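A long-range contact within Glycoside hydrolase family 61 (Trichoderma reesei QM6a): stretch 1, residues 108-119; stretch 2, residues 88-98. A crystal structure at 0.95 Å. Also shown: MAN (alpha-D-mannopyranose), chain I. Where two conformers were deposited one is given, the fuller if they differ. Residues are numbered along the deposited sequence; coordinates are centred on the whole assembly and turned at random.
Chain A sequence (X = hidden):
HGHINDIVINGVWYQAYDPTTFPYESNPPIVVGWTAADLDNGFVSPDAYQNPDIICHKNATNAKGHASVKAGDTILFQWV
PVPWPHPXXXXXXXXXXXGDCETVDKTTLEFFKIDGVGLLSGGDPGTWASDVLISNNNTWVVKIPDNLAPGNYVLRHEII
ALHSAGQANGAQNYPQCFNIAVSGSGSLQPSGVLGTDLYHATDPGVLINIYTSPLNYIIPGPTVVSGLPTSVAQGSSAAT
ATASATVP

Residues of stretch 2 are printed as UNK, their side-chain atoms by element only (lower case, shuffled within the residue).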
# COMPACT_ATOMS: atom_id res chain seq x y z
N THR A 108 14.98 -4.87 6.46
CA THR A 108 15.84 -3.70 6.51
C THR A 108 15.16 -2.46 5.94
O THR A 108 15.72 -1.35 6.04
CB THR A 108 17.18 -3.92 5.75
OG1 THR A 108 16.97 -3.96 4.36
CG2 THR A 108 17.92 -5.14 6.25
N LEU A 109 14.01 -2.61 5.31
CA LEU A 109 13.38 -1.49 4.61
C LEU A 109 12.87 -0.47 5.62
O LEU A 109 12.18 -0.81 6.59
CB LEU A 109 12.21 -2.00 3.75
CG LEU A 109 12.60 -2.85 2.55
CD1 LEU A 109 11.38 -3.52 1.96
CD2 LEU A 109 13.30 -2.01 1.50
N GLU A 110 13.18 0.81 5.35
CA GLU A 110 12.76 1.89 6.22
C GLU A 110 11.77 2.77 5.43
O GLU A 110 12.14 3.51 4.51
CB GLU A 110 13.97 2.67 6.73
CG GLU A 110 14.85 1.81 7.62
CD GLU A 110 16.11 2.47 8.05
OE1 GLU A 110 16.29 3.67 7.78
OE2 GLU A 110 16.95 1.77 8.64
N PHE A 111 10.51 2.64 5.82
CA PHE A 111 9.39 3.20 5.08
C PHE A 111 9.11 4.64 5.50
O PHE A 111 8.97 4.94 6.69
CB PHE A 111 8.14 2.37 5.35
CG PHE A 111 8.23 0.99 4.78
CD1 PHE A 111 8.00 0.77 3.43
CD2 PHE A 111 8.59 -0.09 5.57
CE1 PHE A 111 8.11 -0.50 2.87
CE2 PHE A 111 8.72 -1.35 5.01
CZ PHE A 111 8.47 -1.56 3.67
N PHE A 112 8.98 5.52 4.51
CA PHE A 112 8.48 6.88 4.72
C PHE A 112 7.11 6.99 4.04
O PHE A 112 6.87 6.43 2.97
CB PHE A 112 9.47 7.96 4.24
CG PHE A 112 9.95 7.83 2.82
CD1 PHE A 112 11.10 7.08 2.52
CD2 PHE A 112 9.31 8.48 1.79
CE1 PHE A 112 11.56 7.00 1.24
CE2 PHE A 112 9.79 8.41 0.50
CZ PHE A 112 10.92 7.67 0.21
N LYS A 113 6.20 7.70 4.71
CA LYS A 113 4.81 7.78 4.26
C LYS A 113 4.63 8.88 3.24
O LYS A 113 4.94 10.06 3.52
CB LYS A 113 3.90 8.00 5.47
CG LYS A 113 2.43 7.92 5.13
CD LYS A 113 1.50 8.23 6.29
CE LYS A 113 1.37 7.06 7.25
NZ LYS A 113 0.73 7.53 8.53
N ILE A 114 4.13 8.52 2.07
CA ILE A 114 3.88 9.50 1.02
C ILE A 114 2.42 9.91 0.86
O ILE A 114 2.18 10.96 0.26
CB ILE A 114 4.49 9.07 -0.34
CG1 ILE A 114 3.88 7.80 -0.91
CG2 ILE A 114 6.01 8.98 -0.22
CD1 ILE A 114 4.25 7.55 -2.36
N ASP A 115 1.46 9.17 1.41
CA ASP A 115 0.09 9.66 1.50
C ASP A 115 -0.60 8.93 2.62
O ASP A 115 -0.12 7.93 3.18
CB ASP A 115 -0.69 9.63 0.17
CG ASP A 115 -1.36 8.32 -0.19
OD1 ASP A 115 -0.96 7.29 0.38
OD2 ASP A 115 -2.27 8.35 -1.06
N GLY A 116 -1.77 9.46 3.01
CA GLY A 116 -2.56 8.82 4.04
C GLY A 116 -3.84 9.58 4.24
O GLY A 116 -3.83 10.78 4.54
N VAL A 117 -4.97 8.87 4.08
CA VAL A 117 -6.30 9.44 4.28
C VAL A 117 -7.05 8.56 5.24
O VAL A 117 -7.02 7.31 5.13
CB VAL A 117 -7.06 9.55 2.94
CG1 VAL A 117 -8.47 10.09 3.12
CG2 VAL A 117 -6.29 10.46 1.98
N GLY A 118 -7.74 9.19 6.19
CA GLY A 118 -8.45 8.48 7.21
C GLY A 118 -9.95 8.70 7.16
O GLY A 118 -10.63 8.29 6.20
N LEU A 119 -10.46 9.32 8.22
CA LEU A 119 -11.86 9.62 8.38
C LEU A 119 -12.15 10.95 7.71
O LEU A 119 -11.62 11.99 8.11
CB LEU A 119 -12.18 9.69 9.88
CG LEU A 119 -13.61 10.05 10.25
CD1 LEU A 119 -14.62 9.02 9.77
CD2 LEU A 119 -13.67 10.19 11.75
N UNK A 88 -12.22 2.03 6.44
CA UNK A 88 -10.98 2.37 7.08
C UNK A 88 -10.09 3.23 6.22
O UNK A 88 -10.43 3.63 5.10
N UNK A 89 -8.89 3.54 6.75
CA UNK A 89 -7.94 4.43 6.08
C UNK A 89 -7.11 3.72 5.03
O UNK A 89 -7.04 2.48 4.97
c UNK A 89 -8.44 3.14 8.08
c UNK A 89 -7.03 4.86 7.26
c UNK A 89 -6.99 3.64 8.14
N UNK A 90 -6.46 4.54 4.21
CA UNK A 90 -5.55 4.07 3.16
C UNK A 90 -4.26 4.88 3.28
O UNK A 90 -4.30 6.12 3.44
c UNK A 90 -6.18 4.24 1.76
c UNK A 90 -5.16 3.91 0.67
c UNK A 90 -8.22 3.52 0.39
c UNK A 90 -7.40 3.33 1.66
N UNK A 91 -3.12 4.18 3.24
CA UNK A 91 -1.81 4.81 3.34
C UNK A 91 -0.89 4.21 2.31
O UNK A 91 -1.04 3.08 1.85
c UNK A 91 -1.99 5.43 5.80
c UNK A 91 -1.22 4.62 4.77
c UNK A 91 -1.12 3.16 5.17
N UNK A 92 0.16 4.99 1.98
CA UNK A 92 1.20 4.54 1.06
C UNK A 92 2.55 4.97 1.58
O UNK A 92 2.71 6.11 2.06
o UNK A 92 -1.30 5.18 -0.89
c UNK A 92 -0.19 4.56 -1.03
c UNK A 92 1.03 5.12 -0.35
o UNK A 92 -0.10 3.52 -1.69
N UNK A 93 3.52 4.07 1.43
CA UNK A 93 4.89 4.31 1.84
C UNK A 93 5.83 3.94 0.71
O UNK A 93 5.52 3.11 -0.15
c UNK A 93 4.43 3.54 4.26
c UNK A 93 2.48 2.89 5.53
c UNK A 93 3.24 2.83 4.40
o UNK A 93 2.20 3.76 7.76
c UNK A 93 2.91 3.68 6.60
c UNK A 93 4.84 4.33 5.32
c UNK A 93 5.29 3.41 3.03
c UNK A 93 4.08 4.39 6.49
N UNK A 94 7.04 4.53 0.77
CA UNK A 94 8.17 4.08 -0.03
C UNK A 94 9.30 3.70 0.92
O UNK A 94 9.45 4.31 1.98
c UNK A 94 7.50 4.44 -3.09
c UNK A 94 7.71 5.55 -2.08
c UNK A 94 8.67 5.15 -0.98
c UNK A 94 8.20 6.76 -2.83
N UNK A 95 10.15 2.77 0.50
CA UNK A 95 11.39 2.47 1.21
C UNK A 95 12.47 2.26 0.19
O UNK A 95 12.30 1.48 -0.77
c UNK A 95 11.29 1.23 2.09
N UNK A 96 13.62 2.91 0.37
CA UNK A 96 14.73 2.74 -0.55
C UNK A 96 15.31 1.33 -0.41
O UNK A 96 15.55 0.84 0.69
n UNK A 96 16.83 5.33 -1.76
c UNK A 96 15.79 3.80 -0.21
c UNK A 96 16.72 4.06 -1.38
o UNK A 96 17.30 3.13 -1.96
N UNK A 97 15.55 0.69 -1.55
CA UNK A 97 16.12 -0.66 -1.56
C UNK A 97 17.63 -0.67 -1.45
O UNK A 97 18.25 -1.73 -1.26
s UNK A 97 13.93 -1.65 -2.79
c UNK A 97 15.73 -1.39 -2.83
N UNK A 98 18.25 0.51 -1.59
CA UNK A 98 19.70 0.67 -1.50
C UNK A 98 20.42 -0.36 -2.37
O UNK A 98 21.37 -0.99 -1.95
o UNK A 98 19.72 2.95 0.43
c UNK A 98 19.55 1.79 0.76
c UNK A 98 20.18 0.66 -0.06
n UNK A 98 18.79 1.43 1.75
C1 MAN I . -4.88 13.99 4.03
C2 MAN I . -6.06 14.52 3.21
C3 MAN I . -6.16 16.05 3.31
C4 MAN I . -6.20 16.40 4.82
C5 MAN I . -4.95 15.91 5.52
C6 MAN I . -4.89 16.26 7.02
O2 MAN I . -7.23 13.84 3.73
O3 MAN I . -7.33 16.54 2.67
O4 MAN I . -6.27 17.82 4.98
O5 MAN I . -4.89 14.48 5.35
O6 MAN I . -5.75 15.43 7.82
O HOH W 1 14.09 4.35 2.80
O HOH W 2 15.15 1.41 3.33

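Position 88 has no side-chain atoms, and its backbone angles would jam a CB against the preceding carbonyl oxygen; it is Gly88. At position 89 three carbons close a ring onto the backbone nitrogen, and the CB of position 89 lies 3.9 Å from Gly118 CA, so this is Pro89.

Position 90 carries four carbons, forked at the first, with one arm two carbons long: Ile90. Its backbone makes a reciprocal pair with Val117, Ile90 N to Val117 O at 3.0 Å and Val117 N to Ile90 O at 2.9 Å. Position 91 has one carbon bearing two more, and one of these two outer carbons lies 3.9 Å from Gly116 CA, the fork of Val91. The near carbon is CG1, and a CB modelled on Gly116 would come within a tight 3.3 Å of Val91 CG1, so the bare glycine gives Val91 its room.

Position 92 shows two carbons, the second carrying two oxygens. One oxygen of position 92 lies 2.5 Å from Asp115 OD1. An acid and an amide with one oxygen read as nitrogen would look alike in outline, but the elements settle on Asp92, and the oxygen is OD2. Two carboxylate oxygens this close suggest that one acid group holds a proton, though the coordinates do not say which.

Position 93 is one carbon followed by a six-carbon ring bearing an oxygen; Lys113 CG lies over one face of the ring, and Lys113 CE is 3.4 Å from the oxygen on the ring of position 93: Tyr93, the oxygen being OH. Position 94 has four carbons forked at the second; its CB sits over the face of the Phe112 ring, 4.0 Å from CB to the centroid, while the carbon at the fork of position 94 meets Ile114 CD1 at 4.0 Å: Leu94, the fork being CG.

Position 95 has a single carbon, which packs over the Phe111 ring, 3.9 Å from CB to the centroid, and this CB of position 95 touches Leu109 CB at 3.7 Å: Ala95. Position 96 has two carbons, the second with one oxygen and one nitrogen, and two waters join its backbone N and O to Glu110 O and N: Asn96. Position 97 has one carbon and a sulfur; the sulfur of position 97 lies 4.4 Å from Leu109 CD2 and is covalently bonded elsewhere in the structure, so this is Cys97. Position 98 repeats the amide pattern, Asn98; Asn98 N donates to Asn96 OD1 at 2.8 Å.

The rule is an antiparallel ladder interrupted by one bulge. Asp92 O accepts from Ile114 N at 2.8 Å and, weakly, from Asp115 N at 3.4 Å, so two residues answer one and the register shifts. Phe111, Lys113, Val91, Tyr93 and Ala95 share one face; Phe112, Asp115, Val117, Ile90, Asp92 and Leu94 share the other, combining apolar packing with the close acid pair.

Stretch 2, residues 88-98: GPIVDYLANCN
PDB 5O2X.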